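Local coordinates for T-cell surface glycoprotein CD1A1 antigen (Gallus gallus, PDB 3JVG) that probably presents lipid antigens to T cells, as other CD1 molecules do, using an MHC class I-like domain built of a sheet and helices, at residues 12-22 with 71-80; 112-120 with 130-141. All coordinates share one frame; numbering follows the deposited sequence.

Contact 1: residues 12-22 with 71-80; sequences HFATFQNSTSV and YVRDFSRLVQ. With NAG (2-acetamido-2-deoxy-beta-D-glucopyranose), chain J.
His12, Val72 and Ser76 grip one water between them. It donates a 2.8 Å hydrogen bond to Val72 O, and it is also hydrogen-bonded to Ser76 OG and to His12 NE2, lying in the plane of the imidazole. The setting is the MHC class I-like platform: helix 71-80 runs over the sheet strand 12-18 at 37°. The water bridges helix backbone, helix hydroxyl and strand side chain, and it ties down one ring nitrogen of the histidine. The other nitrogen, ND1, is hydrogen-bonded to Ser93 OG of strand 89-99, and Tyr71 OH is hydrogen-bonded to the same oxygen. Both ring nitrogens thus have a partner, which fixes the rotation of the imidazole.

His12 also joins an aromatic cluster with Tyr71 and Phe75. Both pairs are edge-to-face. The edge of the Tyr71 ring points at one face of His12, with Tyr71 CE2 3.9 Å from His12 ND1 and the planes at 80°. The edge of His12 in turn points at the face of Phe75, where His12 CE1 sits over the centre of the Phe75 ring.

Phe16 makes the second apolar group. With CG anti to the carbonyl carbon (chi1 -60°), its ring reaches the helix and is sandwiched between two valines. Val79 CG1 makes a CH-pi contact over one face, 3.6 Å from the ring centroid. Val22 CG2 covers the opposite face from the adjacent strand. Ser76 CA meets the ring edge, 3.7 Å from Phe16 CE2.

The hairpin turn beyond is polar. Asn18 OD1 accepts from Thr20 N at 2.8 Å, an Asx turn. Gln80 NE2 lies close to Ser19 O, but the angle is too poor for a hydrogen bond. Asn18 ND2 carries an N-linked sugar, bonded covalently to NAG C1 at 1.5 Å.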
loop_
_atom_site.group_PDB
_atom_site.type_symbol
_atom_site.label_atom_id
_atom_site.label_comp_id
_atom_site.label_asym_id
_atom_site.label_seq_id
_atom_site.Cartn_x
_atom_site.Cartn_y
_atom_site.Cartn_z
ATOM N N HIS A 12 -11.319 4.144 -1.835
ATOM C CA HIS A 12 -11.910 5.304 -1.187
ATOM C C HIS A 12 -12.024 5.011 0.314
ATOM O O HIS A 12 -12.167 3.832 0.745
ATOM C CB HIS A 12 -13.250 5.573 -1.867
ATOM C CG HIS A 12 -14.364 6.045 -0.965
ATOM N ND1 HIS A 12 -15.230 5.170 -0.327
ATOM C CD2 HIS A 12 -14.828 7.295 -0.691
ATOM C CE1 HIS A 12 -16.146 5.860 0.332
ATOM N NE2 HIS A 12 -15.919 7.151 0.140
ATOM N N PHE A 13 -11.891 6.046 1.136
ATOM C CA PHE A 13 -12.165 5.854 2.564
ATOM C C PHE A 13 -12.773 7.096 3.121
ATOM O O PHE A 13 -12.568 8.192 2.575
ATOM C CB PHE A 13 -10.945 5.473 3.385
ATOM C CG PHE A 13 -9.739 6.404 3.223
ATOM C CD1 PHE A 13 -9.508 7.431 4.140
ATOM C CD2 PHE A 13 -8.807 6.184 2.201
ATOM C CE1 PHE A 13 -8.423 8.254 4.032
ATOM C CE2 PHE A 13 -7.680 7.015 2.072
ATOM C CZ PHE A 13 -7.497 8.045 2.989
ATOM N N ALA A 14 -13.519 6.923 4.218
ATOM C CA ALA A 14 -14.245 8.024 4.853
ATOM C C ALA A 14 -14.356 7.819 6.355
ATOM O O ALA A 14 -14.823 6.774 6.838
ATOM C CB ALA A 14 -15.629 8.177 4.229
ATOM N N THR A 15 -13.904 8.806 7.103
ATOM C CA THR A 15 -14.126 8.797 8.524
ATOM C C THR A 15 -15.328 9.696 8.807
ATOM O O THR A 15 -15.281 10.927 8.599
ATOM C CB THR A 15 -12.897 9.369 9.301
ATOM O OG1 THR A 15 -11.727 8.649 8.936
ATOM C CG2 THR A 15 -13.108 9.223 10.753
ATOM N N PHE A 16 -16.393 9.117 9.313
ATOM C CA PHE A 16 -17.500 9.956 9.737
ATOM C C PHE A 16 -17.280 10.450 11.144
ATOM O O PHE A 16 -17.358 9.678 12.103
ATOM C CB PHE A 16 -18.822 9.207 9.567
ATOM C CG PHE A 16 -19.087 8.802 8.129
ATOM C CD1 PHE A 16 -18.348 7.772 7.534
ATOM C CD2 PHE A 16 -20.012 9.520 7.332
ATOM C CE1 PHE A 16 -18.540 7.426 6.208
ATOM C CE2 PHE A 16 -20.203 9.172 5.964
ATOM C CZ PHE A 16 -19.468 8.111 5.425
ATOM N N GLN A 17 -16.992 11.727 11.294
ATOM C CA GLN A 17 -16.727 12.255 12.649
ATOM C C GLN A 17 -17.989 12.607 13.461
ATOM O O GLN A 17 -18.017 12.403 14.671
ATOM C CB GLN A 17 -15.785 13.447 12.589
ATOM C CG GLN A 17 -14.544 13.174 11.749
ATOM C CD GLN A 17 -13.593 14.340 11.771
ATOM O OE1 GLN A 17 -13.835 15.357 11.105
ATOM N NE2 GLN A 17 -12.506 14.214 12.551
ATOM N N ASN A 18 -19.003 13.156 12.795
ATOM C CA ASN A 18 -20.311 13.435 13.405
ATOM C C ASN A 18 -21.345 13.440 12.265
ATOM O O ASN A 18 -21.017 13.087 11.131
ATOM C CB ASN A 18 -20.313 14.747 14.228
ATOM C CG ASN A 18 -19.972 15.984 13.394
ATOM O OD1 ASN A 18 -20.288 16.053 12.203
ATOM N ND2 ASN A 18 -19.327 16.972 14.033
ATOM N N SER A 19 -22.577 13.841 12.540
ATOM C CA SER A 19 -23.596 13.735 11.502
ATOM C C SER A 19 -23.387 14.706 10.325
ATOM O O SER A 19 -24.017 14.515 9.281
ATOM C CB SER A 19 -25.020 13.882 12.073
ATOM O OG SER A 19 -25.273 15.214 12.428
ATOM N N THR A 20 -22.526 15.724 10.475
ATOM C CA THR A 20 -22.336 16.697 9.384
ATOM C C THR A 20 -20.931 16.745 8.806
ATOM O O THR A 20 -20.686 17.501 7.872
ATOM C CB THR A 20 -22.732 18.141 9.783
ATOM O OG1 THR A 20 -21.711 18.725 10.598
ATOM C CG2 THR A 20 -24.070 18.173 10.515
ATOM N N SER A 21 -20.016 15.944 9.355
ATOM C CA SER A 21 -18.604 16.089 9.048
ATOM C C SER A 21 -17.999 14.737 8.696
ATOM O O SER A 21 -18.119 13.743 9.462
ATOM C CB SER A 21 -17.872 16.736 10.225
ATOM O OG SER A 21 -16.461 16.642 10.092
ATOM N N VAL A 22 -17.366 14.699 7.525
ATOM C CA VAL A 22 -16.704 13.489 7.029
ATOM C C VAL A 22 -15.398 13.793 6.280
ATOM O O VAL A 22 -15.355 14.653 5.420
ATOM C CB VAL A 22 -17.708 12.523 6.286
ATOM C CG1 VAL A 22 -18.867 13.266 5.674
ATOM C CG2 VAL A 22 -17.048 11.522 5.327
ATOM N N TYR A 71 -20.014 9.660 -6.554
ATOM C CA TYR A 71 -19.913 8.461 -5.746
ATOM C C TYR A 71 -19.611 8.859 -4.299
ATOM O O TYR A 71 -20.312 8.443 -3.372
ATOM C CB TYR A 71 -18.841 7.497 -6.272
ATOM C CG TYR A 71 -18.618 6.283 -5.368
ATOM C CD1 TYR A 71 -19.445 5.165 -5.467
ATOM C CD2 TYR A 71 -17.605 6.268 -4.411
ATOM C CE1 TYR A 71 -19.290 4.048 -4.648
ATOM C CE2 TYR A 71 -17.418 5.143 -3.567
ATOM C CZ TYR A 71 -18.267 4.041 -3.705
ATOM O OH TYR A 71 -18.113 2.918 -2.908
ATOM N N VAL A 72 -18.554 9.652 -4.112
ATOM C CA VAL A 72 -18.104 10.057 -2.804
ATOM C C VAL A 72 -19.191 10.782 -1.989
ATOM O O VAL A 72 -19.492 10.394 -0.849
ATOM C CB VAL A 72 -16.882 10.914 -2.954
ATOM C CG1 VAL A 72 -16.585 11.628 -1.654
ATOM C CG2 VAL A 72 -15.668 10.002 -3.395
ATOM N N ARG A 73 -19.773 11.806 -2.592
ATOM C CA ARG A 73 -20.845 12.568 -2.028
ATOM C C ARG A 73 -22.073 11.709 -1.678
ATOM O O ARG A 73 -22.664 11.873 -0.608
ATOM C CB ARG A 73 -21.246 13.626 -3.055
ATOM C CG ARG A 73 -22.262 14.648 -2.602
ATOM C CD ARG A 73 -22.305 15.868 -3.584
ATOM N NE ARG A 73 -22.510 15.444 -4.978
ATOM C CZ ARG A 73 -21.733 15.771 -6.017
ATOM N NH1 ARG A 73 -20.674 16.574 -5.884
ATOM N NH2 ARG A 73 -22.055 15.311 -7.221
ATOM N N ASP A 74 -22.475 10.819 -2.579
ATOM C CA ASP A 74 -23.692 10.041 -2.360
ATOM C C ASP A 74 -23.448 9.024 -1.271
ATOM O O ASP A 74 -24.319 8.780 -0.463
ATOM C CB ASP A 74 -24.154 9.317 -3.629
ATOM C CG ASP A 74 -24.743 10.275 -4.709
ATOM O OD1 ASP A 74 -24.936 11.484 -4.464
ATOM O OD2 ASP A 74 -25.012 9.787 -5.832
ATOM N N PHE A 75 -22.234 8.462 -1.248
ATOM C CA PHE A 75 -21.780 7.526 -0.186
ATOM C C PHE A 75 -21.972 8.185 1.169
ATOM O O PHE A 75 -22.578 7.612 2.066
ATOM C CB PHE A 75 -20.321 7.109 -0.382
ATOM C CG PHE A 75 -19.949 5.863 0.365
ATOM C CD1 PHE A 75 -19.798 4.654 -0.303
ATOM C CD2 PHE A 75 -19.760 5.903 1.775
ATOM C CE1 PHE A 75 -19.465 3.500 0.411
ATOM C CE2 PHE A 75 -19.460 4.772 2.492
ATOM C CZ PHE A 75 -19.304 3.550 1.797
ATOM N N SER A 76 -21.484 9.401 1.316
ATOM C CA SER A 76 -21.554 10.052 2.619
ATOM C C SER A 76 -22.984 10.318 2.984
ATOM O O SER A 76 -23.390 10.180 4.135
ATOM C CB SER A 76 -20.713 11.329 2.638
ATOM O OG SER A 76 -19.361 10.984 2.434
ATOM N N ARG A 77 -23.779 10.642 1.983
ATOM C CA ARG A 77 -25.172 10.968 2.230
ATOM C C ARG A 77 -25.956 9.734 2.627
ATOM O O ARG A 77 -26.767 9.814 3.530
ATOM C CB ARG A 77 -25.796 11.715 1.043
ATOM C CG ARG A 77 -25.289 13.151 0.940
ATOM C CD ARG A 77 -25.761 13.862 -0.366
ATOM N N LEU A 78 -25.715 8.608 1.974
ATOM C CA LEU A 78 -26.428 7.383 2.316
ATOM C C LEU A 78 -26.168 6.923 3.738
ATOM O O LEU A 78 -27.107 6.550 4.441
ATOM C CB LEU A 78 -26.080 6.243 1.357
ATOM C CG LEU A 78 -26.732 6.357 -0.029
ATOM C CD1 LEU A 78 -26.110 5.317 -0.931
ATOM C CD2 LEU A 78 -28.267 6.206 0.007
ATOM N N VAL A 79 -24.886 6.964 4.143
ATOM C CA VAL A 79 -24.444 6.584 5.474
ATOM C C VAL A 79 -25.108 7.461 6.518
ATOM O O VAL A 79 -25.670 6.965 7.477
ATOM C CB VAL A 79 -22.897 6.684 5.595
ATOM C CG1 VAL A 79 -22.475 6.740 7.044
ATOM C CG2 VAL A 79 -22.189 5.532 4.853
ATOM N N GLN A 80 -25.078 8.771 6.322
ATOM C CA GLN A 80 -25.661 9.675 7.305
ATOM C C GLN A 80 -27.148 9.487 7.429
ATOM O O GLN A 80 -27.681 9.543 8.536
ATOM C CB GLN A 80 -25.359 11.125 6.958
ATOM C CG GLN A 80 -23.903 11.473 7.117
ATOM C CD GLN A 80 -23.609 12.863 6.594
ATOM O OE1 GLN A 80 -24.453 13.489 5.919
ATOM N NE2 GLN A 80 -22.424 13.376 6.925
HETATM C C1 NAG J . -18.906 18.242 13.474
HETATM C C2 NAG J . -19.444 19.389 14.364
HETATM C C3 NAG J . -18.902 20.742 13.867
HETATM C C4 NAG J . -17.359 20.698 14.017
HETATM C C5 NAG J . -16.792 19.520 13.178
HETATM C C6 NAG J . -15.248 19.353 13.248
HETATM C C7 NAG J . -21.556 19.082 15.638
HETATM C C8 NAG J . -23.065 19.078 15.572
HETATM N N2 NAG J . -20.906 19.353 14.489
HETATM O O3 NAG J . -19.571 21.844 14.486
HETATM O O4 NAG J . -16.735 21.901 13.613
HETATM O O5 NAG J . -17.481 18.277 13.410
HETATM O O6 NAG J . -14.732 18.416 14.191
HETATM O O7 NAG J . -20.996 18.847 16.718
HETATM O O HOH W 1 -17.791 9.406 1.165
#

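Contact 2: residues 112-120 with 130-141; sequences AYEGQNFLR and QMQHNQLSAKAE
Phe118 O takes two hydrogen bonds from residues 130-141. Ser137 OG donates at 2.8 Å, in the carbonyl plane and on a lone pair. Met131 N donates at 3.1 Å from above that plane. Strand 116-122 of the MHC class I-like sheet is thus tied to the loop after strand 127-130 and to the first turn of helix 135-145.

Gln132 makes the other side-chain hydrogen bonds between the segments. Its chain is extended beyond CG, and this carries the amide to the hairpin. NE2 donates to Asn117 O at 3.1 Å, from above the carbonyl plane, and weakly to Tyr113 O at 3.3 Å. OE1 accepts from Asn134 ND2 on a lone pair, so the amide is fixed at both ends. Asn134 in turn is the N-cap of helix 135-141: its OD1 accepts from Ser137 N at 2.9 Å, with a nearly straight N-H...O angle of 174°. Ser137 OG also accepts from Gln132 N.

Apolar side chains pack between strand and helix. Leu136 CD2 lies over one face of Tyr113 in a CH-pi contact, 3.9 Å from the ring centroid. With Phe118 CG anti to the backbone N (chi1 171°), the ring reaches back to the helix. Its CE2 is 3.6 Å from Ala140 CB, which Leu119 CD2 also touches.

Set apart from these, the Met131 chain bends at chi2 and chi3, and its methyl CE sits over one face of the Arg120 guanidinium, 3.7 Å from NH1. Arg120 has its salt bridge with Asp110.

Leu119 and Gln130 form an antiparallel non-hydrogen-bonded pair. Phe118 and Leu119 make a classic beta bulge opposite Ile111. Phe91 of strand 89-99 meets the rings of Tyr113 and Phe118. The start of helix 135-145 packs on strands 105-113 and 116-122 through Tyr113, Phe118 and Leu119.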
loop_
_atom_site.group_PDB
_atom_site.type_symbol
_atom_site.label_atom_id
_atom_site.label_comp_id
_atom_site.label_asym_id
_atom_site.label_seq_id
_atom_site.Cartn_x
_atom_site.Cartn_y
_atom_site.Cartn_z
ATOM N N ALA A 112 -16.064 -1.844 3.021
ATOM C CA ALA A 112 -15.715 -2.235 4.346
ATOM C C ALA A 112 -16.300 -1.267 5.374
ATOM O O ALA A 112 -16.572 -0.071 5.094
ATOM C CB ALA A 112 -14.173 -2.378 4.511
ATOM N N TYR A 113 -16.454 -1.818 6.575
ATOM C CA TYR A 113 -16.985 -1.075 7.701
ATOM C C TYR A 113 -16.214 -1.529 8.901
ATOM O O TYR A 113 -16.052 -2.725 9.134
ATOM C CB TYR A 113 -18.495 -1.310 7.880
ATOM C CG TYR A 113 -19.010 -0.734 9.162
ATOM C CD1 TYR A 113 -18.959 0.664 9.410
ATOM C CD2 TYR A 113 -19.498 -1.574 10.158
ATOM C CE1 TYR A 113 -19.416 1.193 10.607
ATOM C CE2 TYR A 113 -19.953 -1.066 11.390
ATOM C CZ TYR A 113 -19.913 0.314 11.608
ATOM O OH TYR A 113 -20.381 0.767 12.812
ATOM N N GLU A 114 -15.723 -0.561 9.652
ATOM C CA GLU A 114 -14.782 -0.772 10.739
ATOM C C GLU A 114 -13.715 -1.772 10.324
ATOM O O GLU A 114 -13.428 -2.681 11.070
ATOM C CB GLU A 114 -15.484 -1.183 12.051
ATOM C CG GLU A 114 -16.254 0.001 12.804
ATOM C CD GLU A 114 -15.361 1.304 13.160
ATOM O OE1 GLU A 114 -15.235 1.570 14.417
ATOM O OE2 GLU A 114 -14.824 2.059 12.244
ATOM N N GLY A 115 -13.135 -1.609 9.127
ATOM C CA GLY A 115 -12.020 -2.468 8.695
ATOM C C GLY A 115 -12.343 -3.921 8.363
ATOM O O GLY A 115 -11.451 -4.746 8.322
ATOM N N GLN A 116 -13.610 -4.239 8.103
ATOM C CA GLN A 116 -13.968 -5.605 7.726
ATOM C C GLN A 116 -14.944 -5.584 6.587
ATOM O O GLN A 116 -15.732 -4.686 6.526
ATOM C CB GLN A 116 -14.715 -6.309 8.893
ATOM C CG GLN A 116 -13.881 -6.655 10.123
ATOM C CD GLN A 116 -12.667 -7.502 9.801
ATOM O OE1 GLN A 116 -12.724 -8.450 8.994
ATOM N NE2 GLN A 116 -11.546 -7.175 10.447
ATOM N N ASN A 117 -14.901 -6.583 5.694
ATOM C CA ASN A 117 -15.847 -6.696 4.563
ATOM C C ASN A 117 -17.231 -6.465 5.110
ATOM O O ASN A 117 -17.597 -7.068 6.096
ATOM C CB ASN A 117 -15.791 -8.097 3.964
ATOM C CG ASN A 117 -14.455 -8.396 3.354
ATOM O OD1 ASN A 117 -13.771 -7.465 2.906
ATOM N ND2 ASN A 117 -14.075 -9.670 3.299
ATOM N N PHE A 118 -17.991 -5.599 4.459
ATOM C CA PHE A 118 -19.309 -5.254 4.925
ATOM C C PHE A 118 -20.366 -5.500 3.812
ATOM O O PHE A 118 -21.481 -6.002 4.063
ATOM C CB PHE A 118 -19.225 -3.794 5.389
ATOM C CG PHE A 118 -20.548 -3.165 5.729
ATOM C CD1 PHE A 118 -21.129 -3.349 6.987
ATOM C CD2 PHE A 118 -21.160 -2.346 4.818
ATOM C CE1 PHE A 118 -22.337 -2.736 7.327
ATOM C CE2 PHE A 118 -22.367 -1.693 5.119
ATOM C CZ PHE A 118 -22.968 -1.886 6.399
ATOM N N LEU A 119 -20.018 -5.169 2.577
ATOM C CA LEU A 119 -20.908 -5.417 1.456
ATOM C C LEU A 119 -20.060 -5.785 0.254
ATOM O O LEU A 119 -18.979 -5.230 0.070
ATOM C CB LEU A 119 -21.683 -4.158 1.197
ATOM C CG LEU A 119 -23.160 -4.006 1.013
ATOM C CD1 LEU A 119 -24.061 -5.027 1.750
ATOM C CD2 LEU A 119 -23.536 -2.512 1.307
ATOM N N ARG A 120 -20.530 -6.724 -0.544
ATOM C CA ARG A 120 -19.802 -7.156 -1.716
ATOM C C ARG A 120 -20.779 -7.314 -2.912
ATOM O O ARG A 120 -21.830 -7.984 -2.814
ATOM C CB ARG A 120 -19.062 -8.471 -1.469
ATOM C CG ARG A 120 -18.503 -9.103 -2.747
ATOM C CD ARG A 120 -17.655 -10.371 -2.453
ATOM N NE ARG A 120 -16.392 -10.016 -1.767
ATOM C CZ ARG A 120 -15.587 -10.870 -1.153
ATOM N NH1 ARG A 120 -15.881 -12.169 -1.079
ATOM N NH2 ARG A 120 -14.478 -10.409 -0.583
ATOM N N GLN A 130 -24.364 -9.477 1.700
ATOM C CA GLN A 130 -24.153 -9.046 3.065
ATOM C C GLN A 130 -22.912 -9.776 3.577
ATOM O O GLN A 130 -22.859 -11.024 3.540
ATOM C CB GLN A 130 -25.403 -9.398 3.895
ATOM C CG GLN A 130 -25.347 -9.010 5.382
ATOM C CD GLN A 130 -26.567 -9.527 6.220
ATOM O OE1 GLN A 130 -27.648 -9.768 5.712
ATOM N NE2 GLN A 130 -26.364 -9.658 7.507
ATOM N N MET A 131 -21.916 -9.021 4.066
ATOM C CA MET A 131 -20.669 -9.622 4.538
ATOM C C MET A 131 -20.494 -9.704 6.079
ATOM O O MET A 131 -19.601 -10.392 6.570
ATOM C CB MET A 131 -19.488 -8.902 3.885
ATOM C CG MET A 131 -19.565 -8.961 2.331
ATOM S SD MET A 131 -19.536 -10.676 1.713
ATOM C CE MET A 131 -17.803 -11.113 1.904
ATOM N N GLN A 132 -21.313 -8.955 6.815
ATOM C CA GLN A 132 -21.272 -9.010 8.300
ATOM C C GLN A 132 -22.610 -9.493 8.815
ATOM O O GLN A 132 -23.659 -9.156 8.279
ATOM C CB GLN A 132 -20.932 -7.649 8.910
ATOM C CG GLN A 132 -19.438 -7.313 8.906
ATOM C CD GLN A 132 -19.156 -5.840 9.196
ATOM O OE1 GLN A 132 -19.910 -5.186 9.905
ATOM N NE2 GLN A 132 -18.103 -5.319 8.625
ATOM N N HIS A 133 -22.545 -10.319 9.848
ATOM C CA HIS A 133 -23.715 -10.913 10.456
ATOM C C HIS A 133 -24.248 -9.997 11.554
ATOM O O HIS A 133 -24.187 -10.349 12.758
ATOM C CB HIS A 133 -23.380 -12.280 11.055
ATOM C CG HIS A 133 -24.587 -13.136 11.282
ATOM N ND1 HIS A 133 -24.920 -13.648 12.522
ATOM C CD2 HIS A 133 -25.555 -13.557 10.428
ATOM C CE1 HIS A 133 -26.040 -14.347 12.425
ATOM N NE2 HIS A 133 -26.433 -14.325 11.160
ATOM N N ASN A 134 -24.737 -8.827 11.141
ATOM C CA ASN A 134 -25.278 -7.867 12.077
ATOM C C ASN A 134 -26.322 -7.007 11.397
ATOM O O ASN A 134 -26.427 -6.997 10.154
ATOM C CB ASN A 134 -24.178 -7.010 12.704
ATOM C CG ASN A 134 -23.386 -6.219 11.668
ATOM O OD1 ASN A 134 -23.958 -5.640 10.786
ATOM N ND2 ASN A 134 -22.057 -6.177 11.807
ATOM N N GLN A 135 -27.103 -6.278 12.185
ATOM C CA GLN A 135 -28.190 -5.488 11.593
ATOM C C GLN A 135 -27.732 -4.396 10.627
ATOM O O GLN A 135 -28.327 -4.218 9.595
ATOM C CB GLN A 135 -29.139 -4.949 12.665
ATOM C CG GLN A 135 -30.129 -6.021 13.183
ATOM N N LEU A 136 -26.647 -3.699 10.919
ATOM C CA LEU A 136 -26.207 -2.651 9.981
ATOM C C LEU A 136 -25.937 -3.211 8.582
ATOM O O LEU A 136 -26.439 -2.684 7.624
ATOM C CB LEU A 136 -25.006 -1.869 10.520
ATOM C CG LEU A 136 -24.614 -0.586 9.780
ATOM C CD1 LEU A 136 -25.693 0.486 9.815
ATOM C CD2 LEU A 136 -23.322 -0.042 10.371
ATOM N N SER A 137 -25.177 -4.293 8.470
ATOM C CA SER A 137 -24.894 -4.918 7.165
ATOM C C SER A 137 -26.175 -5.474 6.482
ATOM O O SER A 137 -26.357 -5.324 5.288
ATOM C CB SER A 137 -23.817 -6.032 7.374
ATOM O OG SER A 137 -23.315 -6.536 6.118
ATOM N N ALA A 138 -27.058 -6.099 7.255
ATOM C CA ALA A 138 -28.371 -6.520 6.774
ATOM C C ALA A 138 -29.154 -5.340 6.207
ATOM O O ALA A 138 -29.726 -5.463 5.159
ATOM C CB ALA A 138 -29.179 -7.206 7.869
ATOM N N LYS A 139 -29.156 -4.194 6.884
ATOM C CA LYS A 139 -29.897 -3.027 6.370
ATOM C C LYS A 139 -29.286 -2.572 5.057
ATOM O O LYS A 139 -29.988 -2.412 4.061
ATOM C CB LYS A 139 -29.844 -1.883 7.357
ATOM C CG LYS A 139 -30.643 -0.650 6.976
ATOM C CD LYS A 139 -30.759 0.285 8.211
ATOM C CE LYS A 139 -31.434 1.623 7.886
ATOM N NZ LYS A 139 -31.812 2.348 9.140
ATOM N N ALA A 140 -27.970 -2.406 5.047
ATOM C CA ALA A 140 -27.264 -1.922 3.855
ATOM C C ALA A 140 -27.560 -2.807 2.638
ATOM O O ALA A 140 -27.812 -2.315 1.543
ATOM C CB ALA A 140 -25.775 -1.871 4.138
ATOM N N GLU A 141 -27.587 -4.123 2.848
ATOM C CA GLU A 141 -27.811 -5.067 1.777
ATOM C C GLU A 141 -29.213 -4.893 1.223
ATOM O O GLU A 141 -29.404 -4.813 0.019
ATOM C CB GLU A 141 -27.579 -6.505 2.233
ATOM C CG GLU A 141 -27.593 -7.523 1.084
ATOM C CD GLU A 141 -29.016 -7.939 0.695
ATOM O OE1 GLU A 141 -29.916 -8.035 1.572
ATOM O OE2 GLU A 141 -29.258 -8.155 -0.502
HETATM O O HOH W 2 -16.533 -9.334 7.246
#

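Overall arrangement
Both contacts lie in the MHC class I-like domain and set a helix against the same eight-stranded sheet. Their centres are about 16 Å apart, and they do not touch. Contact 1 uses helix 58-82 and an inner strand, 6-18; contact 2 uses helix 135-145 and the side of the sheet that ends in strand 127-130. Each is partly buried, with three buried residues. Their chemistry differs. Contact 1 has no direct hydrogen bond between its segments and relies on rings, valines and one water, with a glycan at its outer end. Contact 2 depends on backbone carbonyls and a capped helix start, alongside apolar packing of Tyr113, Phe118 and Leu119 on the helix.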